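Local coordinates for major exported protein (PDB 3HE1) that is a secreted Hcp-family protein that assembles with further copies of itself and probably serves as a structural component of the type VI secretion system, at residues Tyr132-Lys146 with Glu164-Glu178. Numbering follows the deposited sequence.
Sequences YYTTVLEDAIIVDIK and EDVHFTYRKITWTHE
With its CG anti to the carbonyl carbon (chi1 -45°) and CD1 continuing anti to CA, Leu137 carries both methyls to segment 164-178: CD1 meets Phe168 CB at 3.6 Å, and CD2 makes an off-centre CH-pi contact with the Tyr170 ring, 4.2 Å from its centroid. Tyr170 CG stands between its backbone N and carbonyl carbon, which turns the ring toward Leu137. Ile173 lies alongside Leu137, pointing the same way.

At the corner, Arg171 is bent at chi3, and its guanidinium bridges two acids: NH2 reaches Glu138 OE1 at 2.9 Å near the guanidinium plane, and NE reaches Asp139 OD2 at 3.2 Å. Both bonds are weak in angle, so charge probably contributes more than direction.

Either side of this corner the segments pair as antiparallel strands. Thr134 and Thr176 form a hydrogen-bonded pair, both bonds nearly straight, and a water links Thr176 OG1 to Thr134 O, the latter bond weak. Nearby, the edge of the Tyr132 ring points at the face of His177, their planes at 75°; in addition, Tyr132 OH is hydrogen-bonded to His162 and His177 NE2 to the carbonyl of Asp47, both of a second subunit. Between strands 140-146 and 164-169, Ile142 CG2 presses tightly on Val166 CG1 (3.3 Å), while Ile145 CD1 packs against Val166 CG2.

Within the curled antiparallel sheet of this Hcp fold, strand 112-123 pairs with both strands of 132-146, strand 86-95 flanks strand 164-169, strand 183-187 borders strand 172-177, and helix 100-109 packs on Ile142 and Ile145.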
loop_
_atom_site.group_PDB
_atom_site.type_symbol
_atom_site.label_atom_id
_atom_site.label_comp_id
_atom_site.label_asym_id
_atom_site.label_seq_id
_atom_site.Cartn_x
_atom_site.Cartn_y
_atom_site.Cartn_z
ATOM N N TYR A 132 4.200 31.075 -12.918
ATOM C CA TYR A 132 3.741 30.775 -14.266
ATOM C C TYR A 132 2.270 30.339 -14.319
ATOM O O TYR A 132 1.713 30.217 -15.403
ATOM C CB TYR A 132 4.621 29.691 -14.889
ATOM C CG TYR A 132 4.276 28.327 -14.358
ATOM C CD1 TYR A 132 3.529 27.437 -15.120
ATOM C CD2 TYR A 132 4.660 27.942 -13.079
ATOM C CE1 TYR A 132 3.186 26.194 -14.631
ATOM C CE2 TYR A 132 4.322 26.694 -12.576
ATOM C CZ TYR A 132 3.581 25.825 -13.359
ATOM O OH TYR A 132 3.239 24.585 -12.874
ATOM N N TYR A 133 1.647 30.100 -13.165
ATOM C CA TYR A 133 0.237 29.682 -13.119
ATOM C C TYR A 133 -0.446 30.285 -11.886
ATOM O O TYR A 133 0.194 30.429 -10.837
ATOM C CB TYR A 133 0.155 28.157 -13.053
ATOM C CG TYR A 133 -1.146 27.539 -13.521
ATOM C CD1 TYR A 133 -1.426 27.409 -14.872
ATOM C CD2 TYR A 133 -2.070 27.034 -12.612
ATOM C CE1 TYR A 133 -2.613 26.828 -15.304
ATOM C CE2 TYR A 133 -3.248 26.450 -13.033
ATOM C CZ TYR A 133 -3.515 26.352 -14.377
ATOM O OH TYR A 133 -4.684 25.777 -14.806
ATOM N N THR A 134 -1.729 30.639 -12.005
ATOM C CA THR A 134 -2.524 31.062 -10.844
ATOM C C THR A 134 -3.870 30.357 -10.745
ATOM O O THR A 134 -4.557 30.140 -11.738
ATOM C CB THR A 134 -2.759 32.566 -10.815
ATOM O OG1 THR A 134 -1.491 33.236 -10.822
ATOM C CG2 THR A 134 -3.531 32.975 -9.560
ATOM N N THR A 135 -4.202 29.959 -9.526
ATOM C CA THR A 135 -5.517 29.440 -9.194
ATOM C C THR A 135 -6.095 30.399 -8.166
ATOM O O THR A 135 -5.410 30.791 -7.226
ATOM C CB THR A 135 -5.427 28.050 -8.552
ATOM O OG1 THR A 135 -4.775 27.144 -9.451
ATOM C CG2 THR A 135 -6.826 27.537 -8.200
ATOM N N VAL A 136 -7.347 30.788 -8.335
ATOM C CA VAL A 136 -7.914 31.788 -7.451
ATOM C C VAL A 136 -9.351 31.486 -7.071
ATOM O O VAL A 136 -10.201 31.282 -7.947
ATOM C CB VAL A 136 -7.863 33.160 -8.110
ATOM C CG1 VAL A 136 -8.722 34.136 -7.344
ATOM C CG2 VAL A 136 -6.427 33.652 -8.168
ATOM N N LEU A 137 -9.623 31.468 -5.769
ATOM C CA LEU A 137 -10.996 31.340 -5.292
ATOM C C LEU A 137 -11.588 32.693 -4.937
ATOM O O LEU A 137 -10.912 33.548 -4.375
ATOM C CB LEU A 137 -11.090 30.421 -4.085
ATOM C CG LEU A 137 -10.304 29.115 -4.212
ATOM C CD1 LEU A 137 -10.651 28.178 -3.051
ATOM C CD2 LEU A 137 -10.571 28.454 -5.562
ATOM N N GLU A 138 -12.857 32.871 -5.302
ATOM C CA GLU A 138 -13.660 34.010 -4.877
ATOM C C GLU A 138 -14.736 33.494 -3.919
ATOM O O GLU A 138 -15.323 32.434 -4.150
ATOM C CB GLU A 138 -14.297 34.729 -6.088
ATOM C CG GLU A 138 -13.295 35.035 -7.206
ATOM C CD GLU A 138 -13.694 36.187 -8.118
ATOM O OE1 GLU A 138 -14.691 36.886 -7.827
ATOM O OE2 GLU A 138 -12.987 36.397 -9.130
ATOM N N ASP A 139 -14.970 34.240 -2.838
ATOM C CA ASP A 139 -16.005 33.930 -1.841
ATOM C C ASP A 139 -15.978 32.487 -1.345
ATOM O O ASP A 139 -17.005 31.814 -1.267
ATOM C CB ASP A 139 -17.396 34.325 -2.346
ATOM C CG ASP A 139 -17.473 35.795 -2.758
ATOM O OD1 ASP A 139 -16.460 36.520 -2.619
ATOM O OD2 ASP A 139 -18.544 36.224 -3.235
ATOM N N ALA A 140 -14.781 32.047 -0.971
ATOM C CA ALA A 140 -14.552 30.691 -0.529
ATOM C C ALA A 140 -14.885 30.522 0.945
ATOM O O ALA A 140 -14.976 31.491 1.697
ATOM C CB ALA A 140 -13.102 30.282 -0.812
ATOM N N ILE A 141 -15.079 29.272 1.348
ATOM C CA ILE A 141 -15.403 28.928 2.723
ATOM C C ILE A 141 -14.547 27.726 3.114
ATOM O O ILE A 141 -14.427 26.774 2.341
ATOM C CB ILE A 141 -16.906 28.612 2.863
ATOM C CG1 ILE A 141 -17.729 29.889 2.651
ATOM C CG2 ILE A 141 -17.185 28.019 4.214
ATOM C CD1 ILE A 141 -19.077 29.691 1.969
ATOM N N ILE A 142 -13.914 27.769 4.284
ATOM C CA ILE A 142 -13.102 26.620 4.712
ATOM C C ILE A 142 -13.962 25.500 5.325
ATOM O O ILE A 142 -14.593 25.692 6.366
ATOM C CB ILE A 142 -12.020 27.030 5.719
ATOM C CG1 ILE A 142 -11.245 28.233 5.194
ATOM C CG2 ILE A 142 -11.094 25.849 6.020
ATOM C CD1 ILE A 142 -9.996 28.535 6.006
ATOM N N VAL A 143 -13.973 24.326 4.698
ATOM C CA VAL A 143 -14.920 23.295 5.096
ATOM C C VAL A 143 -14.363 22.226 6.035
ATOM O O VAL A 143 -15.126 21.527 6.691
ATOM C CB VAL A 143 -15.605 22.661 3.881
ATOM C CG1 VAL A 143 -16.686 23.601 3.364
ATOM C CG2 VAL A 143 -14.592 22.377 2.794
ATOM N N ASP A 144 -13.040 22.111 6.106
ATOM C CA ASP A 144 -12.401 21.234 7.080
ATOM C C ASP A 144 -10.893 21.382 7.094
ATOM O O ASP A 144 -10.273 21.789 6.115
ATOM C CB ASP A 144 -12.809 19.758 6.925
ATOM C CG ASP A 144 -13.221 19.398 5.517
ATOM O OD1 ASP A 144 -14.186 18.622 5.372
ATOM O OD2 ASP A 144 -12.589 19.879 4.555
ATOM N N ILE A 145 -10.324 21.110 8.263
ATOM C CA ILE A 145 -8.877 21.135 8.458
ATOM C C ILE A 145 -8.439 19.861 9.179
ATOM O O ILE A 145 -9.167 19.308 9.995
ATOM C CB ILE A 145 -8.402 22.399 9.221
ATOM C CG1 ILE A 145 -8.664 23.657 8.391
ATOM C CG2 ILE A 145 -6.916 22.311 9.564
ATOM C CD1 ILE A 145 -7.997 24.890 8.940
ATOM N N LYS A 146 -7.257 19.384 8.828
ATOM C CA LYS A 146 -6.659 18.226 9.469
ATOM C C LYS A 146 -5.223 18.584 9.841
ATOM O O LYS A 146 -4.429 19.001 8.988
ATOM C CB LYS A 146 -6.684 17.000 8.538
ATOM C CG LYS A 146 -5.555 15.990 8.794
ATOM C CD LYS A 146 -5.816 14.639 8.131
ATOM C CE LYS A 146 -4.674 13.653 8.398
ATOM N NZ LYS A 146 -5.083 12.215 8.291
ATOM N N GLU A 164 -0.614 20.187 7.781
ATOM C CA GLU A 164 -1.942 20.738 7.920
ATOM C C GLU A 164 -2.583 20.931 6.549
ATOM O O GLU A 164 -2.141 21.759 5.750
ATOM C CB GLU A 164 -1.842 22.052 8.680
ATOM C CG GLU A 164 -3.087 22.896 8.697
ATOM C CD GLU A 164 -2.948 24.080 9.648
ATOM O OE1 GLU A 164 -3.182 23.886 10.869
ATOM O OE2 GLU A 164 -2.600 25.195 9.173
ATOM N N ASP A 165 -3.613 20.139 6.280
ATOM C CA ASP A 165 -4.387 20.245 5.050
ATOM C C ASP A 165 -5.615 21.095 5.283
ATOM O O ASP A 165 -6.320 20.899 6.267
ATOM C CB ASP A 165 -4.877 18.867 4.599
ATOM C CG ASP A 165 -3.760 17.862 4.449
ATOM O OD1 ASP A 165 -2.594 18.263 4.247
ATOM O OD2 ASP A 165 -4.067 16.657 4.516
ATOM N N VAL A 166 -5.903 22.003 4.357
ATOM C CA VAL A 166 -7.113 22.816 4.454
ATOM C C VAL A 166 -7.979 22.733 3.198
ATOM O O VAL A 166 -7.461 22.775 2.088
ATOM C CB VAL A 166 -6.777 24.283 4.746
ATOM C CG1 VAL A 166 -8.052 25.109 4.846
ATOM C CG2 VAL A 166 -5.958 24.383 6.028
ATOM N N HIS A 167 -9.294 22.623 3.392
ATOM C CA HIS A 167 -10.249 22.493 2.288
ATOM C C HIS A 167 -11.182 23.680 2.162
ATOM O O HIS A 167 -11.809 24.095 3.136
ATOM C CB HIS A 167 -11.115 21.261 2.472
ATOM C CG HIS A 167 -10.346 20.028 2.756
ATOM N ND1 HIS A 167 -10.661 18.810 2.201
ATOM C CD2 HIS A 167 -9.256 19.815 3.541
ATOM C CE1 HIS A 167 -9.813 17.895 2.638
ATOM N NE2 HIS A 167 -8.948 18.486 3.449
ATOM N N PHE A 168 -11.292 24.195 0.942
ATOM C CA PHE A 168 -12.166 25.311 0.650
ATOM C C PHE A 168 -13.225 24.894 -0.364
ATOM O O PHE A 168 -12.931 24.216 -1.348
ATOM C CB PHE A 168 -11.381 26.463 0.033
ATOM C CG PHE A 168 -10.065 26.754 0.698
ATOM C CD1 PHE A 168 -9.934 27.842 1.561
ATOM C CD2 PHE A 168 -8.942 25.977 0.424
ATOM C CE1 PHE A 168 -8.708 28.142 2.163
ATOM C CE2 PHE A 168 -7.720 26.260 1.019
ATOM C CZ PHE A 168 -7.602 27.352 1.887
ATOM N N THR A 169 -14.461 25.299 -0.125
ATOM C CA THR A 169 -15.400 25.414 -1.209
ATOM C C THR A 169 -15.324 26.885 -1.632
ATOM O O THR A 169 -14.533 27.645 -1.065
ATOM C CB THR A 169 -16.812 24.978 -0.804
ATOM O OG1 THR A 169 -17.319 25.856 0.209
ATOM C CG2 THR A 169 -16.781 23.531 -0.296
ATOM N N TYR A 170 -16.104 27.266 -2.641
ATOM C CA TYR A 170 -16.019 28.599 -3.242
ATOM C C TYR A 170 -17.149 28.803 -4.240
ATOM O O TYR A 170 -17.774 27.852 -4.698
ATOM C CB TYR A 170 -14.705 28.756 -3.997
ATOM C CG TYR A 170 -14.498 27.622 -4.962
ATOM C CD1 TYR A 170 -15.151 27.596 -6.186
ATOM C CD2 TYR A 170 -13.677 26.558 -4.633
ATOM C CE1 TYR A 170 -14.973 26.546 -7.063
ATOM C CE2 TYR A 170 -13.490 25.510 -5.501
ATOM C CZ TYR A 170 -14.139 25.505 -6.714
ATOM O OH TYR A 170 -13.951 24.444 -7.572
ATOM N N ARG A 171 -17.395 30.057 -4.582
ATOM C CA ARG A 171 -18.426 30.386 -5.541
ATOM C C ARG A 171 -17.833 30.363 -6.954
ATOM O O ARG A 171 -18.552 30.237 -7.940
ATOM C CB ARG A 171 -19.029 31.756 -5.213
ATOM C CG ARG A 171 -19.813 32.385 -6.356
ATOM C CD ARG A 171 -20.075 33.878 -6.142
ATOM N NE ARG A 171 -18.865 34.702 -6.021
ATOM C CZ ARG A 171 -18.393 35.511 -6.972
ATOM N NH1 ARG A 171 -19.009 35.602 -8.144
ATOM N NH2 ARG A 171 -17.300 36.231 -6.750
ATOM N N LYS A 172 -16.514 30.448 -7.050
ATOM C CA LYS A 172 -15.901 30.580 -8.350
ATOM C C LYS A 172 -14.410 30.419 -8.261
ATOM O O LYS A 172 -13.793 30.768 -7.271
ATOM C CB LYS A 172 -16.235 31.951 -8.939
ATOM C CG LYS A 172 -15.675 32.228 -10.326
ATOM C CD LYS A 172 -16.103 33.611 -10.802
ATOM C CE LYS A 172 -15.436 33.992 -12.111
ATOM N NZ LYS A 172 -15.829 35.354 -12.525
ATOM N N ILE A 173 -13.833 29.913 -9.335
ATOM C CA ILE A 173 -12.425 29.628 -9.374
ATOM C C ILE A 173 -11.949 30.002 -10.750
ATOM O O ILE A 173 -12.666 29.843 -11.739
ATOM C CB ILE A 173 -12.200 28.148 -9.191
ATOM C CG1 ILE A 173 -10.725 27.796 -9.379
ATOM C CG2 ILE A 173 -13.062 27.420 -10.171
ATOM C CD1 ILE A 173 -10.377 26.388 -8.911
ATOM N N THR A 174 -10.738 30.527 -10.804
ATOM C CA THR A 174 -10.179 30.990 -12.047
ATOM C C THR A 174 -8.796 30.383 -12.165
ATOM O O THR A 174 -8.027 30.369 -11.194
ATOM C CB THR A 174 -10.119 32.537 -12.097
ATOM O OG1 THR A 174 -11.419 33.070 -11.837
ATOM C CG2 THR A 174 -9.665 33.018 -13.469
ATOM N N TRP A 175 -8.507 29.839 -13.343
ATOM C CA TRP A 175 -7.198 29.283 -13.641
ATOM C C TRP A 175 -6.578 30.116 -14.742
ATOM O O TRP A 175 -7.160 30.275 -15.809
ATOM C CB TRP A 175 -7.309 27.845 -14.133
ATOM C CG TRP A 175 -8.132 26.910 -13.287
ATOM C CD1 TRP A 175 -7.685 26.084 -12.281
ATOM C CD2 TRP A 175 -9.534 26.666 -13.412
ATOM N NE1 TRP A 175 -8.734 25.355 -11.769
ATOM C CE2 TRP A 175 -9.882 25.699 -12.446
ATOM C CE3 TRP A 175 -10.540 27.182 -14.244
ATOM C CZ2 TRP A 175 -11.189 25.236 -12.289
ATOM C CZ3 TRP A 175 -11.839 26.726 -14.086
ATOM C CH2 TRP A 175 -12.152 25.762 -13.119
ATOM N N THR A 176 -5.388 30.636 -14.489
ATOM C CA THR A 176 -4.698 31.442 -15.473
ATOM C C THR A 176 -3.300 30.913 -15.683
ATOM O O THR A 176 -2.619 30.587 -14.717
ATOM C CB THR A 176 -4.550 32.853 -14.975
ATOM O OG1 THR A 176 -5.834 33.346 -14.571
ATOM C CG2 THR A 176 -3.965 33.722 -16.068
ATOM N N HIS A 177 -2.875 30.815 -16.937
ATOM C CA HIS A 177 -1.474 30.553 -17.225
ATOM C C HIS A 177 -0.806 31.904 -17.449
ATOM O O HIS A 177 -1.250 32.670 -18.297
ATOM C CB HIS A 177 -1.302 29.636 -18.441
ATOM C CG HIS A 177 0.115 29.211 -18.664
ATOM N ND1 HIS A 177 0.515 27.892 -18.646
ATOM C CD2 HIS A 177 1.240 29.940 -18.858
ATOM C CE1 HIS A 177 1.821 27.827 -18.842
ATOM N NE2 HIS A 177 2.287 29.058 -18.974
ATOM N N GLU A 178 0.253 32.186 -16.681
ATOM C CA GLU A 178 0.843 33.533 -16.562
ATOM C C GLU A 178 1.888 33.906 -17.611
ATOM O O GLU A 178 2.125 35.095 -17.856
ATOM C CB GLU A 178 1.465 33.747 -15.171
ATOM C CG GLU A 178 0.483 33.683 -14.010
ATOM C CD GLU A 178 -0.546 34.801 -14.034
ATOM O OE1 GLU A 178 -0.419 35.723 -14.862
ATOM O OE2 GLU A 178 -1.488 34.762 -13.217
HETATM O O HOH W 1 -6.146 32.651 -12.114
#